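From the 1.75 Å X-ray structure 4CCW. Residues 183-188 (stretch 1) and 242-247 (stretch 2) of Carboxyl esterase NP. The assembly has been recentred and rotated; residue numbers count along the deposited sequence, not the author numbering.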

# COMPACT_ATOMS: atom_id res chain seq x y z
N ASN A 183 6.13 12.60 -12.99
CA ASN A 183 5.65 12.93 -14.33
C ASN A 183 5.48 11.68 -15.18
O ASN A 183 4.58 11.61 -16.03
N TRP A 184 6.34 10.69 -14.94
CA TRP A 184 6.23 9.40 -15.59
C TRP A 184 5.03 8.64 -15.10
O TRP A 184 4.26 8.13 -15.91
N MET A 185 4.85 8.58 -13.78
CA MET A 185 3.79 7.78 -13.18
C MET A 185 2.41 8.42 -13.29
O MET A 185 1.39 7.74 -13.30
N MET A 186 2.38 9.75 -13.38
CA MET A 186 1.09 10.45 -13.36
C MET A 186 0.89 11.37 -14.56
O MET A 186 1.77 12.14 -14.89
N THR A 187 -0.27 11.25 -15.20
CA THR A 187 -0.66 12.14 -16.30
C THR A 187 -0.73 13.58 -15.78
O THR A 187 -0.37 14.53 -16.48
N ASP A 188 -1.17 13.72 -14.53
CA ASP A 188 -1.18 15.01 -13.85
C ASP A 188 -0.82 14.84 -12.38
O ASP A 188 -1.69 14.52 -11.56
N GLU A 242 -5.93 2.59 -16.50
CA GLU A 242 -5.62 2.54 -17.94
C GLU A 242 -4.24 3.12 -18.26
O GLU A 242 -3.58 2.65 -19.18
N HIS A 243 -3.82 4.11 -17.48
CA HIS A 243 -2.54 4.79 -17.71
C HIS A 243 -1.41 4.20 -16.90
O HIS A 243 -0.34 4.80 -16.78
N GLU A 244 -1.62 2.99 -16.36
CA GLU A 244 -0.56 2.28 -15.60
C GLU A 244 0.75 2.20 -16.37
O GLU A 244 0.75 1.98 -17.58
N VAL A 245 1.87 2.36 -15.67
CA VAL A 245 3.20 2.35 -16.28
C VAL A 245 4.11 1.24 -15.75
O VAL A 245 5.16 0.95 -16.35
N ILE A 246 3.75 0.64 -14.61
CA ILE A 246 4.67 -0.33 -13.97
C ILE A 246 4.61 -1.70 -14.65
O ILE A 246 5.53 -2.51 -14.49
N TYR A 247 3.52 -1.93 -15.38
CA TYR A 247 3.35 -3.06 -16.29
C TYR A 247 2.13 -2.75 -17.16
O TYR A 247 1.51 -1.68 -17.03

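The two stretches meet through a small apolar patch and two bridging waters; no direct hydrogen bond joins them. Stretch 1 opens at the end of a helix, where Asn 183 (chi1 m) lies out of reach of stretch 2. Trp 184 makes the first contact. Its CA-to-CB bond points sideways, but chi1 in t and chi2 near 70° carry the indole across to stretch 2, a reach well suited to so long and flat a side chain. Val 245, pointing toward stretch 1 with chi1 m, sets its CG2 methyl over one face of the six-membered ring, 3.5 Å from the centroid and 12° off the normal, a CH-pi contact; the distance from Val 245 CG2 to Trp 184 CZ2 is also 3.5 Å.

Met 185 is buried and also starts sideways. Its flexible, unbranched thioether chain, in t, t, m, lets the terminal methyl reach Ile 246 (chi1 p, chi2 t), with Met 185 CE 4.0 Å from Ile 246 CG2. That same Ile 246 CG2 lies 4.3 Å from Trp 184 CH2. The backbone contributes too: Met 185 O accepts a 2.7 Å hydrogen bond from the O of water 1, which donates also to His 243 O at 3.0 Å, linking two carbonyls that could not pair directly.

Met 186, the first residue to leave helical geometry, points away. Thr 187 (chi1 m) and His 243 (chi1 m) each point toward the opposite stretch, yet Thr 187 OG1 and His 243 ND1 remain 3.9 Å apart. Water 2 bridges them, its O hydrogen-bonded to Thr 187 OG1 and to His 243 ND1 at 2.9 Å each; polar side chains suit this exposed margin. Asp 188 is out of reach. Within stretch 2, Glu 244 points away, but its OE2 accepts hydrogen bonds from Val 245 N (2.7 Å) and Ile 246 N (2.9 Å).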

# COMPACT_ATOMS: atom_id res chain seq x y z
CB ASN A 183 6.59 13.93 -15.00
CG ASN A 183 6.58 15.29 -14.32
OD1 ASN A 183 5.79 15.55 -13.41
ND2 ASN A 183 7.48 16.18 -14.75
CB TRP A 184 7.50 8.60 -15.34
CG TRP A 184 7.45 7.15 -15.74
CD1 TRP A 184 7.40 6.61 -17.03
CD2 TRP A 184 7.50 5.98 -14.84
NE1 TRP A 184 7.41 5.24 -16.98
CE2 TRP A 184 7.46 4.79 -15.71
CE3 TRP A 184 7.56 5.80 -13.45
CZ2 TRP A 184 7.49 3.50 -15.19
CZ3 TRP A 184 7.58 4.49 -12.95
CH2 TRP A 184 7.55 3.37 -13.79
CB MET A 185 4.13 7.49 -11.71
CG MET A 185 3.16 6.58 -11.00
SD MET A 185 3.81 5.99 -9.43
CE MET A 185 4.77 4.61 -10.04
CB MET A 186 0.96 11.21 -12.05
CG MET A 186 1.28 10.32 -10.86
SD MET A 186 0.99 11.07 -9.25
CE MET A 186 -0.78 11.26 -9.30
CB THR A 187 -2.01 11.71 -16.93
OG1 THR A 187 -1.91 10.34 -17.35
CG2 THR A 187 -2.36 12.59 -18.14
CB ASP A 188 -2.54 15.69 -14.00
CG ASP A 188 -2.55 17.13 -13.49
OD1 ASP A 188 -1.47 17.68 -13.18
OD2 ASP A 188 -3.65 17.71 -13.41
CB GLU A 242 -6.72 3.22 -18.80
CG GLU A 242 -6.82 4.73 -18.65
CD GLU A 242 -7.72 5.40 -19.70
OE1 GLU A 242 -7.65 5.09 -20.90
OE2 GLU A 242 -8.51 6.27 -19.31
CB HIS A 243 -2.72 6.29 -17.52
CG HIS A 243 -3.67 6.91 -18.52
ND1 HIS A 243 -4.70 7.71 -18.16
CD2 HIS A 243 -3.75 6.77 -19.90
CE1 HIS A 243 -5.39 8.09 -19.27
NE2 HIS A 243 -4.79 7.51 -20.34
CB GLU A 244 -1.04 0.87 -15.20
CG GLU A 244 0.02 0.04 -14.46
CD GLU A 244 0.42 0.67 -13.14
OE1 GLU A 244 -0.24 0.38 -12.11
OE2 GLU A 244 1.40 1.46 -13.15
CB VAL A 245 3.94 3.69 -16.07
CG1 VAL A 245 3.26 4.83 -16.85
CG2 VAL A 245 4.07 4.00 -14.58
CB ILE A 246 4.50 -0.44 -12.42
CG1 ILE A 246 3.19 -1.15 -12.02
CG2 ILE A 246 4.66 0.95 -11.77
CD1 ILE A 246 3.23 -1.83 -10.65
CB TYR A 247 3.20 -4.40 -15.53
CG TYR A 247 2.29 -4.31 -14.32
CD1 TYR A 247 1.00 -3.78 -14.45
CD2 TYR A 247 2.72 -4.73 -13.07
CE1 TYR A 247 0.17 -3.67 -13.36
CE2 TYR A 247 1.90 -4.63 -11.96
CZ TYR A 247 0.61 -4.11 -12.12
OH TYR A 247 -0.22 -3.99 -11.04
O HOH W 1 0.67 5.25 -14.00
O HOH W 2 -4.08 9.24 -15.72